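Side-chain contacts in putative type I restriction enzyme R protein (Bacteroides fragilis NCTC 9343, PDB 3EVY), which is part of the C-terminal region of a type I restriction R subunit, which is probably required for DNA cleavage and ATP hydrolysis but not for modification: residues E26-F31 with L74-Q79; N61-K64 with E68-A71; R54-L59 with Q79-Y84. One frame throughout, in Å; residues are numbered along the deposited sequence.

Contact 1: E26-F31 with L74-Q79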
ATOM      1  N   GLU A  26      -5.192  -4.799  -6.011  1.00 47.40           N
ATOM      2  CA  GLU A  26      -6.529  -4.420  -5.631  1.00 48.49           C
ATOM      3  C   GLU A  26      -6.626  -2.965  -5.190  1.00 47.88           C
ATOM      4  O   GLU A  26      -7.493  -2.246  -5.660  1.00 48.11           O
ATOM      5  CB  GLU A  26      -7.082  -5.337  -4.550  1.00 49.38           C
ATOM      6  CG  GLU A  26      -7.423  -6.751  -5.139  1.00 55.18           C
ATOM      7  CD  GLU A  26      -7.105  -7.909  -4.193  1.00 63.82           C
ATOM      8  OE1 GLU A  26      -7.300  -7.773  -2.950  1.00 66.11           O
ATOM      9  OE2 GLU A  26      -6.653  -8.958  -4.708  1.00 66.85           O
ATOM     10  N   PHE A  27      -5.749  -2.532  -4.284  1.00 46.15           N
ATOM     11  CA  PHE A  27      -5.638  -1.096  -3.923  1.00 42.54           C
ATOM     12  C   PHE A  27      -5.580  -0.185  -5.180  1.00 40.83           C
ATOM     13  O   PHE A  27      -6.294   0.793  -5.261  1.00 41.46           O
ATOM     14  CB  PHE A  27      -4.362  -0.869  -3.106  1.00 41.69           C
ATOM     15  CG  PHE A  27      -4.100   0.582  -2.769  1.00 39.29           C
ATOM     16  CD1 PHE A  27      -4.646   1.165  -1.641  1.00 36.37           C
ATOM     17  CD2 PHE A  27      -3.275   1.350  -3.575  1.00 38.70           C
ATOM     18  CE1 PHE A  27      -4.392   2.549  -1.334  1.00 39.13           C
ATOM     19  CE2 PHE A  27      -3.007   2.678  -3.282  1.00 37.91           C
ATOM     20  CZ  PHE A  27      -3.572   3.285  -2.171  1.00 37.91           C
ATOM     21  N   LEU A  28      -4.689  -0.493  -6.095  1.00 39.86           N
ATOM     22  CA  LEU A  28      -4.537   0.272  -7.349  1.00 41.36           C
ATOM     23  C   LEU A  28      -5.797   0.280  -8.249  1.00 42.72           C
ATOM     24  O   LEU A  28      -6.023   1.227  -8.989  1.00 43.41           O
ATOM     25  CB  LEU A  28      -3.306  -0.167  -8.164  1.00 39.13           C
ATOM     26  CG  LEU A  28      -1.983   0.133  -7.495  1.00 41.57           C
ATOM     27  CD1 LEU A  28      -0.817  -0.614  -8.191  1.00 40.40           C
ATOM     28  CD2 LEU A  28      -1.744   1.639  -7.350  1.00 40.00           C
ATOM     29  N   SER A  29      -6.626  -0.756  -8.181  1.00 44.12           N
ATOM     30  CA  SER A  29      -7.878  -0.737  -8.977  1.00 43.55           C
ATOM     31  C   SER A  29      -8.902   0.227  -8.374  1.00 43.52           C
ATOM     32  O   SER A  29      -9.856   0.610  -9.047  1.00 43.18           O
ATOM     33  CB  SER A  29      -8.457  -2.138  -9.137  1.00 43.73           C
ATOM     34  OG  SER A  29      -8.890  -2.554  -7.857  1.00 47.04           O
ATOM     35  N   TYR A  30      -8.707   0.630  -7.116  1.00 42.84           N
ATOM     36  CA  TYR A  30      -9.559   1.625  -6.480  1.00 41.64           C
ATOM     37  C   TYR A  30      -8.966   3.022  -6.572  1.00 39.30           C
ATOM     38  O   TYR A  30      -9.711   3.991  -6.775  1.00 40.13           O
ATOM     39  CB  TYR A  30      -9.728   1.359  -4.978  1.00 43.10           C
ATOM     40  CG  TYR A  30     -10.763   0.308  -4.600  1.00 49.70           C
ATOM     41  CD1 TYR A  30     -12.147   0.626  -4.513  1.00 54.34           C
ATOM     42  CD2 TYR A  30     -10.362  -0.999  -4.293  1.00 54.68           C
ATOM     43  CE1 TYR A  30     -13.103  -0.343  -4.152  1.00 56.66           C
ATOM     44  CE2 TYR A  30     -11.296  -1.974  -3.928  1.00 58.94           C
ATOM     45  CZ  TYR A  30     -12.661  -1.642  -3.853  1.00 61.26           C
ATOM     46  OH  TYR A  30     -13.552  -2.642  -3.491  1.00 65.82           O
ATOM     47  N   PHE A  31      -7.648   3.146  -6.405  1.00 37.80           N
ATOM     48  CA  PHE A  31      -6.924   4.455  -6.317  1.00 36.33           C
ATOM     49  C   PHE A  31      -5.750   4.383  -7.249  1.00 35.60           C
ATOM     50  O   PHE A  31      -4.640   4.100  -6.829  1.00 35.30           O
ATOM     51  CB  PHE A  31      -6.453   4.699  -4.885  1.00 36.38           C
ATOM     52  CG  PHE A  31      -7.590   4.477  -3.874  1.00 40.29           C
ATOM     53  CD1 PHE A  31      -8.676   5.347  -3.821  1.00 41.28           C
ATOM     54  CD2 PHE A  31      -7.548   3.396  -3.004  1.00 43.63           C
ATOM     55  CE1 PHE A  31      -9.740   5.078  -2.944  1.00 44.47           C
ATOM     56  CE2 PHE A  31      -8.581   3.124  -2.108  1.00 43.23           C
ATOM     57  CZ  PHE A  31      -9.671   3.963  -2.062  1.00 43.99           C
ATOM     58  N   LEU A  74       8.204  -5.937  -4.857  1.00 37.91           N
ATOM     59  CA  LEU A  74       6.900  -5.372  -4.552  1.00 36.24           C
ATOM     60  C   LEU A  74       6.331  -4.470  -5.672  1.00 37.34           C
ATOM     61  O   LEU A  74       7.066  -3.660  -6.248  1.00 38.42           O
ATOM     62  CB  LEU A  74       6.999  -4.480  -3.305  1.00 34.31           C
ATOM     63  CG  LEU A  74       7.511  -5.154  -2.000  1.00 34.87           C
ATOM     64  CD1 LEU A  74       7.216  -4.187  -0.886  1.00 32.44           C
ATOM     65  CD2 LEU A  74       6.710  -6.473  -1.780  1.00 35.43           C
ATOM     66  N   THR A  75       5.017  -4.589  -5.905  1.00 36.59           N
ATOM     67  CA  THR A  75       4.250  -3.665  -6.745  1.00 36.15           C
ATOM     68  C   THR A  75       4.301  -2.283  -6.038  1.00 37.16           C
ATOM     69  O   THR A  75       4.321  -2.227  -4.800  1.00 37.75           O
ATOM     70  CB  THR A  75       2.780  -4.130  -6.835  1.00 36.36           C
ATOM     71  OG1 THR A  75       2.750  -5.439  -7.401  1.00 37.86           O
ATOM     72  CG2 THR A  75       1.961  -3.221  -7.665  1.00 34.86           C
ATOM     73  N   ILE A  76       4.345  -1.204  -6.818  1.00 35.82           N
ATOM     74  CA  ILE A  76       4.399   0.161  -6.323  1.00 37.46           C
ATOM     75  C   ILE A  76       5.770   0.493  -5.878  1.00 38.10           C
ATOM     76  O   ILE A  76       6.309  -0.136  -4.925  1.00 39.47           O
ATOM     77  CB  ILE A  76       3.369   0.463  -5.135  1.00 37.27           C
ATOM     78  CG1 ILE A  76       1.980  -0.093  -5.466  1.00 37.57           C
ATOM     79  CG2 ILE A  76       3.241   2.009  -4.933  1.00 36.99           C
ATOM     80  CD1 ILE A  76       0.883   0.193  -4.374  1.00 35.88           C
ATOM     81  N   GLU A  77       6.353   1.481  -6.522  1.00 37.72           N
ATOM     82  CA  GLU A  77       7.720   1.853  -6.199  1.00 36.31           C
ATOM     83  C   GLU A  77       7.726   2.513  -4.814  1.00 38.88           C
ATOM     84  O   GLU A  77       6.707   3.062  -4.395  1.00 37.94           O
ATOM     85  CB  GLU A  77       8.191   2.899  -7.239  1.00 37.21           C
ATOM     86  CG  GLU A  77       8.624   2.256  -8.542  1.00 33.58           C
ATOM     87  CD  GLU A  77       9.185   3.265  -9.516  1.00 42.50           C
ATOM     88  OE1 GLU A  77       9.114   4.478  -9.210  1.00 40.32           O
ATOM     89  OE2 GLU A  77       9.683   2.836 -10.598  1.00 41.20           O
ATOM     90  N   GLU A  78       8.886   2.495  -4.135  1.00 40.12           N
ATOM     91  CA  GLU A  78       9.010   3.126  -2.790  1.00 41.45           C
ATOM     92  C   GLU A  78       8.550   4.559  -2.764  1.00 42.78           C
ATOM     93  O   GLU A  78       7.741   4.941  -1.900  1.00 42.69           O
ATOM     94  CB  GLU A  78      10.450   3.053  -2.291  1.00 41.64           C
ATOM     95  CG  GLU A  78      10.775   1.706  -1.689  1.00 46.29           C
ATOM     96  CD  GLU A  78       9.858   1.357  -0.483  1.00 50.60           C
ATOM     97  OE1 GLU A  78       9.569   2.204   0.389  1.00 52.19           O
ATOM     98  OE2 GLU A  78       9.380   0.229  -0.456  1.00 54.89           O
ATOM     99  N   GLN A  79       9.034   5.360  -3.729  1.00 42.85           N
ATOM    100  CA  GLN A  79       8.650   6.782  -3.797  1.00 42.81           C
ATOM    101  C   GLN A  79       7.150   7.008  -3.992  1.00 42.11           C
ATOM    102  O   GLN A  79       6.504   7.773  -3.219  1.00 42.70           O
ATOM    103  CB  GLN A  79       9.452   7.513  -4.872  1.00 44.01           C
ATOM    104  CG  GLN A  79       9.221   9.063  -4.838  1.00 50.81           C
ATOM    105  CD  GLN A  79       9.427   9.674  -3.438  1.00 54.61           C
ATOM    106  OE1 GLN A  79      10.519   9.589  -2.859  1.00 57.58           O
ATOM    107  NE2 GLN A  79       8.366  10.254  -2.880  1.00 51.18           N
TER

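Contact 2: N61-K64 with E68-A71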
ATOM      1  N   ASN A  61       5.939  -2.935   5.857  1.00 36.89           N
ATOM      2  CA  ASN A  61       6.953  -2.810   6.926  1.00 36.05           C
ATOM      3  C   ASN A  61       7.387  -4.184   7.416  1.00 36.40           C
ATOM      4  O   ASN A  61       8.548  -4.427   7.768  1.00 37.23           O
ATOM      5  CB  ASN A  61       6.388  -1.941   8.070  1.00 35.19           C
ATOM      6  CG  ASN A  61       6.597  -0.472   7.790  1.00 39.34           C
ATOM      7  OD1 ASN A  61       7.538  -0.138   7.066  1.00 39.61           O
ATOM      8  ND2 ASN A  61       5.693   0.401   8.272  1.00 40.17           N
ATOM      9  N   GLU A  62       6.453  -5.119   7.364  1.00 36.21           N
ATOM     10  CA  GLU A  62       6.651  -6.480   7.763  1.00 37.43           C
ATOM     11  C   GLU A  62       7.616  -7.203   6.825  1.00 37.79           C
ATOM     12  O   GLU A  62       8.572  -7.815   7.283  1.00 37.44           O
ATOM     13  CB  GLU A  62       5.249  -7.192   7.770  1.00 38.46           C
ATOM     14  CG  GLU A  62       5.297  -8.679   8.007  1.00 41.98           C
ATOM     15  CD  GLU A  62       3.989  -9.273   8.593  1.00 47.68           C
ATOM     16  OE1 GLU A  62       4.110 -10.316   9.239  1.00 49.48           O
ATOM     17  OE2 GLU A  62       2.858  -8.753   8.393  1.00 49.58           O
ATOM     18  N   VAL A  63       7.413  -7.104   5.516  1.00 37.84           N
ATOM     19  CA  VAL A  63       8.444  -7.627   4.570  1.00 37.12           C
ATOM     20  C   VAL A  63       9.784  -6.932   4.660  1.00 37.85           C
ATOM     21  O   VAL A  63      10.782  -7.551   4.407  1.00 39.25           O
ATOM     22  CB  VAL A  63       7.950  -7.730   3.072  1.00 38.09           C
ATOM     23  CG1 VAL A  63       6.658  -8.577   3.014  1.00 38.31           C
ATOM     24  CG2 VAL A  63       7.729  -6.358   2.506  1.00 34.74           C
ATOM     25  N   LYS A  64       9.837  -5.651   5.041  1.00 37.80           N
ATOM     26  CA  LYS A  64      11.154  -5.024   5.221  1.00 37.98           C
ATOM     27  C   LYS A  64      11.850  -5.584   6.451  1.00 37.80           C
ATOM     28  O   LYS A  64      13.048  -5.331   6.672  1.00 37.48           O
ATOM     29  CB  LYS A  64      11.042  -3.483   5.318  1.00 36.80           C
ATOM     30  CG  LYS A  64      10.484  -2.830   4.056  1.00 38.31           C
ATOM     31  CD  LYS A  64      10.384  -1.355   4.174  1.00 42.93           C
ATOM     32  CE  LYS A  64      10.024  -0.782   2.836  1.00 46.42           C
ATOM     33  NZ  LYS A  64       9.921   0.679   2.940  1.00 41.25           N
ATOM     34  N   GLU A  68      16.117 -10.835   3.401  1.00 37.39           N
ATOM     35  CA  GLU A  68      16.078 -10.971   1.958  1.00 40.46           C
ATOM     36  C   GLU A  68      15.246  -9.896   1.274  1.00 40.32           C
ATOM     37  O   GLU A  68      15.006 -10.003   0.076  1.00 40.39           O
ATOM     38  CB  GLU A  68      15.645 -12.371   1.522  1.00 41.69           C
ATOM     39  CG  GLU A  68      14.259 -12.848   1.973  1.00 44.60           C
ATOM     40  CD  GLU A  68      14.290 -13.666   3.288  1.00 53.35           C
ATOM     41  OE1 GLU A  68      14.814 -13.153   4.339  1.00 48.79           O
ATOM     42  OE2 GLU A  68      13.738 -14.814   3.287  1.00 54.66           O
ATOM     43  N   PHE A  69      14.827  -8.862   2.022  1.00 39.39           N
ATOM     44  CA  PHE A  69      13.958  -7.792   1.454  1.00 39.12           C
ATOM     45  C   PHE A  69      14.533  -7.134   0.189  1.00 39.32           C
ATOM     46  O   PHE A  69      15.683  -6.686   0.147  1.00 37.83           O
ATOM     47  CB  PHE A  69      13.526  -6.711   2.490  1.00 38.38           C
ATOM     48  CG  PHE A  69      12.831  -5.499   1.859  1.00 35.46           C
ATOM     49  CD1 PHE A  69      11.538  -5.568   1.396  1.00 38.58           C
ATOM     50  CD2 PHE A  69      13.564  -4.299   1.622  1.00 36.43           C
ATOM     51  CE1 PHE A  69      10.901  -4.434   0.751  1.00 36.19           C
ATOM     52  CE2 PHE A  69      12.973  -3.187   0.995  1.00 39.59           C
ATOM     53  CZ  PHE A  69      11.611  -3.230   0.588  1.00 35.20           C
ATOM     54  N   ASP A  70      13.712  -7.046  -0.842  1.00 39.07           N
ATOM     55  CA  ASP A  70      14.120  -6.348  -2.054  1.00 40.14           C
ATOM     56  C   ASP A  70      12.885  -5.585  -2.544  1.00 39.70           C
ATOM     57  O   ASP A  70      11.854  -6.195  -2.873  1.00 40.05           O
ATOM     58  CB  ASP A  70      14.579  -7.384  -3.081  1.00 39.90           C
ATOM     59  CG  ASP A  70      15.033  -6.774  -4.377  1.00 43.33           C
ATOM     60  OD1 ASP A  70      15.054  -5.535  -4.497  1.00 45.78           O
ATOM     61  OD2 ASP A  70      15.404  -7.567  -5.283  1.00 49.79           O
ATOM     62  N   ALA A  71      12.990  -4.257  -2.574  1.00 38.98           N
ATOM     63  CA  ALA A  71      11.907  -3.429  -3.008  1.00 38.80           C
ATOM     64  C   ALA A  71      11.364  -3.858  -4.339  1.00 39.58           C
ATOM     65  O   ALA A  71      10.167  -3.692  -4.600  1.00 40.54           O
ATOM     66  CB  ALA A  71      12.297  -1.923  -2.997  1.00 38.17           C
TER

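Contact 3: R54-L59 with Q79-Y84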
ATOM      1  N   ARG A  54      -3.551   1.549   5.397  1.00 37.91           N
ATOM      2  CA  ARG A  54      -2.940   1.042   6.689  1.00 39.21           C
ATOM      3  C   ARG A  54      -2.499  -0.402   6.623  1.00 39.03           C
ATOM      4  O   ARG A  54      -1.412  -0.762   7.059  1.00 41.25           O
ATOM      5  CB  ARG A  54      -3.875   1.195   7.901  1.00 39.81           C
ATOM      6  CG  ARG A  54      -3.164   0.803   9.244  1.00 43.42           C
ATOM      7  CD  ARG A  54      -4.035   1.114  10.435  1.00 55.60           C
ATOM      8  NE  ARG A  54      -3.325   0.665  11.628  1.00 60.05           N
ATOM      9  CZ  ARG A  54      -3.870   0.562  12.837  1.00 61.35           C
ATOM     10  NH1 ARG A  54      -5.141   0.905  13.041  1.00 60.14           N
ATOM     11  NH2 ARG A  54      -3.113   0.141  13.843  1.00 62.14           N
ATOM     12  N   ALA A  55      -3.312  -1.258   6.051  1.00 38.89           N
ATOM     13  CA  ALA A  55      -2.970  -2.678   5.908  1.00 38.96           C
ATOM     14  C   ALA A  55      -1.806  -2.937   4.968  1.00 37.66           C
ATOM     15  O   ALA A  55      -1.005  -3.841   5.185  1.00 35.93           O
ATOM     16  CB  ALA A  55      -4.257  -3.532   5.375  1.00 38.53           C
ATOM     17  N   MET A  56      -1.779  -2.237   3.840  1.00 36.98           N
ATOM     18  CA  MET A  56      -0.582  -2.313   2.930  1.00 37.61           C
ATOM     19  C   MET A  56       0.629  -1.793   3.634  1.00 36.92           C
ATOM     20  O   MET A  56       1.721  -2.381   3.549  1.00 38.01           O
ATOM     21  CB  MET A  56      -0.819  -1.396   1.660  1.00 36.11           C
ATOM     22  CG  MET A  56      -1.621  -2.053   0.476  1.00 40.19           C
ATOM     23  SD  MET A  56      -1.152  -1.195  -1.068  1.00 36.91           S
ATOM     24  CE  MET A  56      -1.235   0.474  -0.583  1.00 41.30           C
ATOM     25  N   LEU A  57       0.488  -0.657   4.332  1.00 37.56           N
ATOM     26  CA  LEU A  57       1.643  -0.045   4.987  1.00 36.23           C
ATOM     27  C   LEU A  57       2.265  -1.074   6.050  1.00 37.85           C
ATOM     28  O   LEU A  57       3.485  -1.239   6.152  1.00 34.18           O
ATOM     29  CB  LEU A  57       1.277   1.304   5.668  1.00 36.64           C
ATOM     30  CG  LEU A  57       2.383   1.781   6.659  1.00 37.61           C
ATOM     31  CD1 LEU A  57       3.784   2.097   5.917  1.00 36.87           C
ATOM     32  CD2 LEU A  57       1.937   3.037   7.464  1.00 39.42           C
ATOM     33  N   ARG A  58       1.412  -1.754   6.797  1.00 36.20           N
ATOM     34  CA  ARG A  58       1.866  -2.703   7.849  1.00 37.11           C
ATOM     35  C   ARG A  58       2.537  -3.908   7.231  1.00 37.41           C
ATOM     36  O   ARG A  58       3.590  -4.381   7.734  1.00 38.50           O
ATOM     37  CB  ARG A  58       0.676  -3.124   8.732  1.00 35.40           C
ATOM     38  CG  ARG A  58       0.229  -2.027   9.701  1.00 35.97           C
ATOM     39  CD  ARG A  58      -1.010  -2.381  10.524  1.00 42.56           C
ATOM     40  NE  ARG A  58      -0.773  -3.574  11.351  1.00 44.71           N
ATOM     41  CZ  ARG A  58      -0.233  -3.559  12.576  1.00 48.15           C
ATOM     42  NH1 ARG A  58       0.121  -2.411  13.169  1.00 42.90           N
ATOM     43  NH2 ARG A  58      -0.051  -4.722  13.213  1.00 51.19           N
ATOM     44  N   LEU A  59       2.015  -4.356   6.088  1.00 37.26           N
ATOM     45  CA  LEU A  59       2.535  -5.532   5.443  1.00 38.08           C
ATOM     46  C   LEU A  59       3.868  -5.163   4.750  1.00 36.97           C
ATOM     47  O   LEU A  59       4.853  -5.932   4.742  1.00 37.84           O
ATOM     48  CB  LEU A  59       1.505  -6.065   4.434  1.00 38.21           C
ATOM     49  CG  LEU A  59       1.768  -7.291   3.581  1.00 43.25           C
ATOM     50  CD1 LEU A  59       2.387  -8.425   4.417  1.00 48.03           C
ATOM     51  CD2 LEU A  59       0.379  -7.791   2.970  1.00 42.08           C
ATOM     52  N   GLN A  79       9.034   5.360  -3.729  1.00 42.85           N
ATOM     53  CA  GLN A  79       8.650   6.782  -3.797  1.00 42.81           C
ATOM     54  C   GLN A  79       7.150   7.008  -3.992  1.00 42.11           C
ATOM     55  O   GLN A  79       6.504   7.773  -3.219  1.00 42.70           O
ATOM     56  CB  GLN A  79       9.452   7.513  -4.872  1.00 44.01           C
ATOM     57  CG  GLN A  79       9.221   9.063  -4.838  1.00 50.81           C
ATOM     58  CD  GLN A  79       9.427   9.674  -3.438  1.00 54.61           C
ATOM     59  OE1 GLN A  79      10.519   9.589  -2.859  1.00 57.58           O
ATOM     60  NE2 GLN A  79       8.366  10.254  -2.880  1.00 51.18           N
ATOM     61  N   ARG A  80       6.595   6.368  -5.030  1.00 39.09           N
ATOM     62  CA  ARG A  80       5.157   6.363  -5.266  1.00 38.35           C
ATOM     63  C   ARG A  80       4.394   5.961  -3.979  1.00 36.27           C
ATOM     64  O   ARG A  80       3.382   6.589  -3.594  1.00 35.82           O
ATOM     65  CB  ARG A  80       4.834   5.389  -6.404  1.00 37.08           C
ATOM     66  CG  ARG A  80       3.309   5.310  -6.758  1.00 40.03           C
ATOM     67  CD  ARG A  80       2.706   6.620  -7.340  1.00 36.71           C
ATOM     68  NE  ARG A  80       3.267   7.112  -8.607  1.00 39.21           N
ATOM     69  CZ  ARG A  80       2.751   6.829  -9.825  1.00 40.43           C
ATOM     70  NH1 ARG A  80       1.668   6.048  -9.969  1.00 38.54           N
ATOM     71  NH2 ARG A  80       3.308   7.328 -10.927  1.00 37.67           N
ATOM     72  N   PHE A  81       4.894   4.928  -3.309  1.00 36.99           N
ATOM     73  CA  PHE A  81       4.195   4.411  -2.103  1.00 37.02           C
ATOM     74  C   PHE A  81       4.226   5.505  -1.042  1.00 38.41           C
ATOM     75  O   PHE A  81       3.232   5.740  -0.399  1.00 37.08           O
ATOM     76  CB  PHE A  81       4.935   3.175  -1.561  1.00 35.94           C
ATOM     77  CG  PHE A  81       4.151   2.426  -0.525  1.00 39.85           C
ATOM     78  CD1 PHE A  81       3.162   1.487  -0.931  1.00 38.21           C
ATOM     79  CD2 PHE A  81       4.327   2.684   0.836  1.00 38.08           C
ATOM     80  CE1 PHE A  81       2.399   0.825  -0.007  1.00 38.68           C
ATOM     81  CE2 PHE A  81       3.560   1.975   1.786  1.00 39.39           C
ATOM     82  CZ  PHE A  81       2.607   1.049   1.361  1.00 36.16           C
ATOM     83  N   ALA A  82       5.408   6.133  -0.869  1.00 39.03           N
ATOM     84  CA  ALA A  82       5.551   7.316   0.036  1.00 42.59           C
ATOM     85  C   ALA A  82       4.605   8.467  -0.277  1.00 43.20           C
ATOM     86  O   ALA A  82       4.105   9.143   0.623  1.00 42.93           O
ATOM     87  CB  ALA A  82       6.977   7.815   0.029  1.00 42.24           C
ATOM     88  N   ASP A  83       4.378   8.724  -1.564  1.00 44.06           N
ATOM     89  CA  ASP A  83       3.403   9.725  -1.988  1.00 42.46           C
ATOM     90  C   ASP A  83       1.973   9.366  -1.582  1.00 42.21           C
ATOM     91  O   ASP A  83       1.227  10.204  -1.124  1.00 41.51           O
ATOM     92  CB  ASP A  83       3.542   9.972  -3.497  1.00 44.24           C
ATOM     93  CG  ASP A  83       4.889  10.637  -3.866  1.00 47.43           C
ATOM     94  OD1 ASP A  83       5.509  11.287  -3.001  1.00 51.02           O
ATOM     95  OD2 ASP A  83       5.344  10.466  -5.003  1.00 51.44           O
ATOM     96  N   TYR A  84       1.572   8.101  -1.709  1.00 40.50           N
ATOM     97  CA  TYR A  84       0.288   7.710  -1.136  1.00 40.99           C
ATOM     98  C   TYR A  84       0.313   7.887   0.394  1.00 41.37           C
ATOM     99  O   TYR A  84      -0.687   8.250   1.013  1.00 40.97           O
ATOM    100  CB  TYR A  84      -0.023   6.250  -1.463  1.00 40.66           C
ATOM    101  CG  TYR A  84      -0.520   5.994  -2.885  1.00 41.93           C
ATOM    102  CD1 TYR A  84      -1.841   6.328  -3.264  1.00 40.77           C
ATOM    103  CD2 TYR A  84       0.320   5.384  -3.844  1.00 41.53           C
ATOM    104  CE1 TYR A  84      -2.307   6.044  -4.534  1.00 38.54           C
ATOM    105  CE2 TYR A  84      -0.142   5.130  -5.139  1.00 36.93           C
ATOM    106  CZ  TYR A  84      -1.443   5.448  -5.472  1.00 37.46           C
ATOM    107  OH  TYR A  84      -1.923   5.174  -6.751  1.00 39.66           O
TER

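Contact 1: E26-F31 with L74-Q79
Leu28 and Ile76 point their side chains at each other and meet tip to tip, with Leu28 CD1 3.9 Å from Ile76 CG1. The same methyl also serves Thr75, whose side chain runs past that of Leu28 in the opposite direction, placing Leu28 CD1 3.8 Å from Thr75 CG2. The first torsion of Thr75 (chi1 -60°) explains this pairing: it sets CG2 opposite the backbone N and facing the leucine, while OG1 takes the other branch. A threonine suits this partly exposed place because it can give a methyl to the leucine and keep a hydroxyl for polar partners. Leucine and isoleucine suit it as flexible, branched aliphatic chains that make a small apolar patch between helix end and loop. Phe27, the residue before Leu28, adds a looser, oblique approach, its CD2 4.4 Å from Ile76 CD1. One face of its ring is met within the same segment by Phe31 CD2, 3.6 Å above the plane and displaced toward the rim. Ile76 has a backbone phi of +78°, uncommon for a beta-branched residue, in the turn that leads up to helix 78-91. The contact thus packs the last turn of helix 12-30 on the loop before helix 78-91; Arg60 of helix 43-63 bonds Ile76 O, and Tyr84 meets the Phe27 ring edge to face.

Contact 2: N61-K64 with E68-A71
Lys64 and Phe69 bring their CA atoms to 5.5 Å across the bend that follows helix 43-63, close enough for the phenylalanine to pack on the main chain at the helix end. Phe69 CB lies 3.5 Å from Val63 O, so the aromatic residue begins its contact against the main chain and continues it along side chains. With CG opposite its backbone N (chi1 170°), the ring is swung toward the end of the helix. There it runs side by side with Lys64, both chains pointing the same way. Lys64 CG stands 3.7 Å from the centroid of the Phe69 ring and 13° off the ring normal, a CH-pi contact over the middle of one face. Because the lysine chain is fully extended beyond CG, it travels on across the ring, and CE comes 3.7 Å from Phe69 CZ before NZ reaches Glu78, with which it forms a salt bridge. A long residue with an apolar stem and a charged end suits this partly exposed spot: methylenes cover the aromatic face and the ammonium group finds its carboxylate past the ring. The opposite face of the ring is met by the backbone, Ala71 N lying 3.6 Å above the plane toward the rim. Val63, a buried and compact residue, approaches obliquely and sets CG2 4.0 Å from Phe69 CD1; Leu74 touches both. Asp70 OD1 accepts from Glu72 N, as in an Asx turn, where the loop begins to coil again. The whole is a local chain reversal of a helix-loop-helix connection, in which an aromatic residue of the loop folds back on the end of the preceding helix.

Contact 3: R54-L59 with Q79-Y84
Apolar packing joins Met56 and Leu57 to Phe81, whose ring projects from helix 78-91 toward helix 43-63. The methionine chain passes alongside Phe81, heading the opposite way, and Met56 CE ends 3.7 Å from Phe81 CE1, approaching the ring obliquely. The bend at the far end of the methionine (chi3 -46°) turns this methyl toward the phenylalanine; such flexibility lets methionine fit between rigid rings in a buried position. Leu57 crosses Phe81 at about a right angle, with CD1 4.1 Å from Phe81 CE2.

The ring also meets backbone. Phe81 CZ lies 3.9 Å from Leu57 CA, which sits at the ring edge and in its plane, so the aromatic residue is driven edge-first against the neighbouring helix. Its CG stands opposite the backbone N (chi1 -168°), extending the ring straight across the interface. Helices 43-63 and 78-91 follow each other in the chain, joined by a loop and roughly antiparallel, a helical hairpin in the modelled, wholly helix-and-loop part of the C-terminal region; helix 12-30 closes over Met56 through Met23 and Phe27. Phe53 and Arg60, on the same helix as Leu57, also address the Phe81 ring, the arginine by a cation-pi interaction.

No hydrogen bond joins the two segments; the backbone bonds run within each helix. Gln79 NE2 adds a weak bond of 3.0 Å to Asp83 OD1, with an N-H...acceptor angle of 134°.

Contact 3 is the buried one, centred about 4 Å from the centre of the chain; contact 1 lies about 6 Å out and is partly buried, contact 2 about 13 Å out. Contacts 1 and 3 share Gln79 and helix 78-91: Phe27 CG packs 3.6 Å from Met56 CE, and Tyr84 OH probably bonds Phe31 O, so the end of helix 12-30 meets the core between helices 43-63 and 78-91. Contacts 2 and 3 both use helix 43-63, one at its end and one a little before it. The Glu78-Lys64 salt bridge ties contact 1 to contact 2. Chemistry follows place: thioether and aromatic inside, aliphatic groups before a buried phenylalanine at contact 1, lysine methylenes over a ring farthest out.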